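Local structure of MNMC2 (Aquifex aeolicus, 3VYW) at residues S226-L238 and E270-M283. The protein is a tRNA methyltransferase that uses S-adenosylmethionine, probably on the aminomethyl group of the wobble uridine, and works without a fused oxidase domain. Numbering follows the deposited sequence.
Sequences SSSLSVRKSLLTL and EVRKLVLSPFAVPM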
loop_
_atom_site.group_PDB
_atom_site.type_symbol
_atom_site.label_atom_id
_atom_site.label_comp_id
_atom_site.label_asym_id
_atom_site.label_seq_id
_atom_site.Cartn_x
_atom_site.Cartn_y
_atom_site.Cartn_z
ATOM N N SER A 226 3.956 -5.944 1.080
ATOM C CA SER A 226 5.153 -5.476 1.742
ATOM C C SER A 226 5.479 -6.091 3.094
ATOM O O SER A 226 4.627 -6.343 3.868
ATOM C CB SER A 226 5.094 -3.962 1.825
ATOM O OG SER A 226 5.991 -3.417 2.722
ATOM N N SER A 227 6.752 -6.332 3.332
ATOM C CA SER A 227 7.229 -6.736 4.613
ATOM C C SER A 227 8.215 -5.755 5.144
ATOM O O SER A 227 9.099 -6.121 5.825
ATOM C CB SER A 227 7.836 -8.115 4.566
ATOM O OG SER A 227 8.438 -8.341 3.343
ATOM N N SER A 228 8.045 -4.494 4.840
ATOM C CA SER A 228 8.967 -3.472 5.270
ATOM C C SER A 228 9.101 -3.404 6.769
ATOM O O SER A 228 8.156 -3.393 7.476
ATOM C CB SER A 228 8.465 -2.135 4.771
ATOM O OG SER A 228 8.963 -1.046 5.470
ATOM N N LEU A 229 10.312 -3.331 7.244
ATOM C CA LEU A 229 10.560 -3.264 8.637
ATOM C C LEU A 229 9.975 -2.039 9.237
ATOM O O LEU A 229 9.465 -2.058 10.299
ATOM C CB LEU A 229 12.043 -3.287 8.884
ATOM C CG LEU A 229 12.697 -4.618 8.662
ATOM C CD1 LEU A 229 14.155 -4.535 8.940
ATOM C CD2 LEU A 229 12.088 -5.627 9.567
ATOM N N SER A 230 10.080 -0.950 8.525
ATOM C CA SER A 230 9.526 0.288 8.965
ATOM C C SER A 230 8.025 0.218 9.077
ATOM O O SER A 230 7.467 0.647 10.033
ATOM C CB SER A 230 9.955 1.385 8.022
ATOM O OG SER A 230 9.383 2.615 8.332
ATOM N N VAL A 231 7.387 -0.361 8.104
ATOM C CA VAL A 231 5.978 -0.545 8.169
ATOM C C VAL A 231 5.537 -1.457 9.294
ATOM O O VAL A 231 4.625 -1.167 9.976
ATOM C CB VAL A 231 5.453 -1.082 6.847
ATOM C CG1 VAL A 231 3.956 -1.189 6.886
ATOM C CG2 VAL A 231 5.868 -0.182 5.733
ATOM N N ARG A 232 6.203 -2.559 9.492
ATOM C CA ARG A 232 5.845 -3.442 10.563
ATOM C C ARG A 232 6.006 -2.854 11.937
ATOM O O ARG A 232 5.236 -3.122 12.811
ATOM C CB ARG A 232 6.618 -4.723 10.465
ATOM C CG ARG A 232 6.247 -5.528 9.282
ATOM C CD ARG A 232 6.993 -6.807 9.255
ATOM N NE ARG A 232 6.253 -7.741 8.465
ATOM C CZ ARG A 232 6.685 -8.934 8.145
ATOM N NH1 ARG A 232 7.862 -9.309 8.533
ATOM N NH2 ARG A 232 5.958 -9.733 7.419
ATOM N N LYS A 233 7.050 -2.087 12.122
ATOM C CA LYS A 233 7.301 -1.435 13.358
ATOM C C LYS A 233 6.239 -0.420 13.658
ATOM O O LYS A 233 5.883 -0.248 14.753
ATOM C CB LYS A 233 8.705 -0.857 13.381
ATOM C CG LYS A 233 9.031 0.055 14.532
ATOM C CD LYS A 233 9.878 -0.633 15.567
ATOM C CE LYS A 233 10.449 0.349 16.548
ATOM N NZ LYS A 233 11.876 0.580 16.314
ATOM N N SER A 234 5.768 0.277 12.662
ATOM C CA SER A 234 4.669 1.206 12.796
ATOM C C SER A 234 3.343 0.540 13.169
ATOM O O SER A 234 2.607 1.035 13.950
ATOM C CB SER A 234 4.512 1.989 11.508
ATOM O OG SER A 234 5.368 3.060 11.458
ATOM N N LEU A 235 3.058 -0.591 12.577
ATOM C CA LEU A 235 1.867 -1.309 12.881
ATOM C C LEU A 235 1.854 -1.781 14.310
ATOM O O LEU A 235 0.857 -1.743 14.941
ATOM C CB LEU A 235 1.676 -2.453 11.918
ATOM C CG LEU A 235 1.253 -2.133 10.509
ATOM C CD1 LEU A 235 1.641 -3.234 9.591
ATOM C CD2 LEU A 235 -0.223 -1.929 10.405
ATOM N N LEU A 236 2.993 -2.229 14.793
ATOM C CA LEU A 236 3.170 -2.649 16.156
ATOM C C LEU A 236 2.975 -1.518 17.098
ATOM O O LEU A 236 2.404 -1.683 18.111
ATOM C CB LEU A 236 4.545 -3.238 16.363
ATOM C CG LEU A 236 4.779 -4.642 15.865
ATOM C CD1 LEU A 236 6.246 -4.955 15.828
ATOM C CD2 LEU A 236 4.035 -5.656 16.687
ATOM N N THR A 237 3.452 -0.362 16.725
ATOM C CA THR A 237 3.297 0.828 17.504
ATOM C C THR A 237 1.842 1.204 17.673
ATOM O O THR A 237 1.458 1.716 18.679
ATOM C CB THR A 237 4.074 1.970 16.871
ATOM O OG1 THR A 237 5.428 1.618 16.820
ATOM C CG2 THR A 237 3.943 3.203 17.650
ATOM N N LEU A 238 1.048 0.943 16.659
ATOM C CA LEU A 238 -0.352 1.291 16.638
ATOM C C LEU A 238 -1.210 0.225 17.263
ATOM O O LEU A 238 -2.369 0.396 17.443
ATOM C CB LEU A 238 -0.795 1.562 15.223
ATOM C CG LEU A 238 -0.252 2.821 14.584
ATOM C CD1 LEU A 238 -0.635 2.904 13.142
ATOM C CD2 LEU A 238 -0.749 4.040 15.301
ATOM N N GLU A 270 12.513 -13.028 10.984
ATOM C CA GLU A 270 11.745 -11.844 10.788
ATOM C C GLU A 270 11.685 -10.984 12.000
ATOM O O GLU A 270 11.783 -9.807 11.917
ATOM C CB GLU A 270 10.350 -12.218 10.358
ATOM C CG GLU A 270 10.261 -12.511 8.889
ATOM C CD GLU A 270 8.847 -12.655 8.391
ATOM O OE1 GLU A 270 8.137 -13.554 8.855
ATOM O OE2 GLU A 270 8.448 -11.877 7.513
ATOM N N VAL A 271 11.476 -11.610 13.119
ATOM C CA VAL A 271 11.423 -10.971 14.405
ATOM C C VAL A 271 12.742 -10.393 14.784
ATOM O O VAL A 271 12.829 -9.377 15.392
ATOM C CB VAL A 271 10.959 -11.972 15.446
ATOM C CG1 VAL A 271 10.838 -11.327 16.781
ATOM C CG2 VAL A 271 9.630 -12.520 15.029
ATOM N N ARG A 272 13.765 -11.125 14.440
ATOM C CA ARG A 272 15.110 -10.774 14.726
ATOM C C ARG A 272 15.510 -9.523 14.028
ATOM O O ARG A 272 16.145 -8.695 14.578
ATOM C CB ARG A 272 15.994 -11.926 14.304
ATOM C CG ARG A 272 17.451 -11.724 14.576
ATOM C CD ARG A 272 18.258 -13.006 14.511
ATOM N NE ARG A 272 19.515 -12.817 15.193
ATOM C CZ ARG A 272 20.576 -12.243 14.649
ATOM N NH1 ARG A 272 20.547 -11.848 13.403
ATOM N NH2 ARG A 272 21.669 -12.061 15.356
ATOM N N LYS A 273 15.154 -9.426 12.773
ATOM C CA LYS A 273 15.431 -8.282 11.975
ATOM C C LYS A 273 14.691 -7.108 12.495
ATOM O O LYS A 273 15.173 -6.017 12.499
ATOM C CB LYS A 273 14.962 -8.541 10.577
ATOM C CG LYS A 273 16.022 -8.926 9.614
ATOM C CD LYS A 273 15.371 -9.099 8.278
ATOM C CE LYS A 273 15.121 -10.554 7.977
ATOM N NZ LYS A 273 14.140 -10.724 6.875
ATOM N N LEU A 274 13.471 -7.352 12.880
ATOM C CA LEU A 274 12.632 -6.339 13.397
ATOM C C LEU A 274 13.152 -5.795 14.697
ATOM O O LEU A 274 13.112 -4.623 14.941
ATOM C CB LEU A 274 11.248 -6.904 13.510
ATOM C CG LEU A 274 10.038 -6.033 13.597
ATOM C CD1 LEU A 274 10.006 -4.959 12.556
ATOM C CD2 LEU A 274 8.814 -6.880 13.537
ATOM N N VAL A 275 13.629 -6.662 15.556
ATOM C CA VAL A 275 14.297 -6.233 16.755
ATOM C C VAL A 275 15.641 -5.551 16.530
ATOM O O VAL A 275 15.917 -4.529 17.078
ATOM C CB VAL A 275 14.458 -7.411 17.727
ATOM C CG1 VAL A 275 15.306 -7.015 18.890
ATOM C CG2 VAL A 275 13.131 -7.866 18.222
ATOM N N LEU A 276 16.504 -6.233 15.776
ATOM C CA LEU A 276 17.872 -5.786 15.479
ATOM C C LEU A 276 18.103 -4.538 14.603
ATOM O O LEU A 276 18.974 -3.724 14.906
ATOM C CB LEU A 276 18.687 -6.959 14.906
ATOM C CG LEU A 276 18.960 -8.123 15.863
ATOM C CD1 LEU A 276 19.965 -9.091 15.259
ATOM C CD2 LEU A 276 19.445 -7.605 17.215
ATOM N N SER A 277 17.344 -4.405 13.512
ATOM C CA SER A 277 17.648 -3.411 12.489
ATOM C C SER A 277 17.548 -1.939 12.859
ATOM O O SER A 277 16.659 -1.507 13.552
ATOM C CB SER A 277 16.792 -3.627 11.261
ATOM O OG SER A 277 17.479 -3.310 10.095
ATOM N N PRO A 278 18.491 -1.196 12.328
ATOM C CA PRO A 278 18.525 0.247 12.309
ATOM C C PRO A 278 17.386 0.797 11.501
ATOM O O PRO A 278 16.902 1.839 11.784
ATOM C CB PRO A 278 19.850 0.530 11.657
ATOM C CG PRO A 278 20.647 -0.645 11.953
ATOM C CD PRO A 278 19.732 -1.769 11.840
ATOM N N PHE A 279 16.961 0.045 10.517
ATOM C CA PHE A 279 15.883 0.425 9.660
ATOM C C PHE A 279 14.514 0.159 10.192
ATOM O O PHE A 279 13.563 0.571 9.603
ATOM C CB PHE A 279 16.020 -0.236 8.311
ATOM C CG PHE A 279 17.218 0.188 7.570
ATOM C CD1 PHE A 279 18.414 -0.435 7.777
ATOM C CD2 PHE A 279 17.161 1.204 6.689
ATOM C CE1 PHE A 279 19.530 -0.067 7.109
ATOM C CE2 PHE A 279 18.282 1.590 6.012
ATOM C CZ PHE A 279 19.465 0.945 6.218
ATOM N N ALA A 280 14.412 -0.475 11.337
ATOM C CA ALA A 280 13.123 -0.690 11.921
ATOM C C ALA A 280 12.678 0.547 12.662
ATOM O O ALA A 280 12.640 0.615 13.844
ATOM C CB ALA A 280 13.175 -1.869 12.836
ATOM N N VAL A 281 12.358 1.537 11.879
ATOM C CA VAL A 281 11.970 2.819 12.355
ATOM C C VAL A 281 10.731 3.035 11.691
ATOM O O VAL A 281 10.506 2.792 10.486
ATOM C CB VAL A 281 13.095 3.811 12.160
ATOM C CG1 VAL A 281 12.805 5.068 12.890
ATOM C CG2 VAL A 281 14.339 3.249 12.715
ATOM N N PRO A 282 9.928 3.806 12.478
ATOM C CA PRO A 282 8.862 4.427 11.747
ATOM C C PRO A 282 9.382 5.603 11.000
ATOM O O PRO A 282 9.982 6.569 11.495
ATOM C CB PRO A 282 7.982 4.960 12.848
ATOM C CG PRO A 282 8.232 4.061 13.971
ATOM C CD PRO A 282 9.691 3.882 13.913
HETATM N N MSE A 283 8.667 5.388 10.003
HETATM C CA MSE A 283 8.321 6.542 9.235
HETATM C C MSE A 283 7.097 7.247 9.621
HETATM O O MSE A 283 6.040 6.575 9.817
HETATM C CB MSE A 283 8.194 6.032 7.844
HETATM C CG MSE A 283 9.188 6.448 6.771
HETATM SE SE MSE A 283 9.098 5.591 4.906
HETATM C CE MSE A 283 7.342 4.871 4.977
HETATM O O HOH W 1 6.532 3.662 8.829
HETATM O O HOH W 2 10.041 -8.450 10.003
#
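L274 rests as a knob in the hole among L229, R232, K233 and L236, a worked example of packing between two helices that cross at -83°. With CG anti to the backbone N (chi1 -160°), its branch turns toward helix 229-237, where CD1 lies 3.7 Å from L229 CD2 and CD2 meets L236 CD1 tip to tip at 3.9 Å. R232 starts with CB 4.0 Å from L274 CD1; its chain, extended from CG to NE, runs out against V242 of strand 241-246, and NE donates to T255 OG1 of strand 253-258. NH1 and NH2 grip E270 OE2 end-on in a salt bridge, NH1 nearly straight at 2.8 Å, NH2 bent at 3.3 Å; OE2 lies in the guanidinium plane but is met from above the carboxylate plane. Water 2 links NH1 to E270 O, and S227 CB lies over one guanidinium face. Helix 229-237 follows strand 220-224 in the Rossmann-like methyltransferase fold, and the loop leaving helix 268-276 wraps across it. A methionine replacing R232 would probably leave the buried E270 carboxylate without its main counter-charge. K233, bent at chi2 and chi4, donates from NZ to A280 O at 2.6 Å. Water 1 joins S230 OG and S234 OG to M283 N.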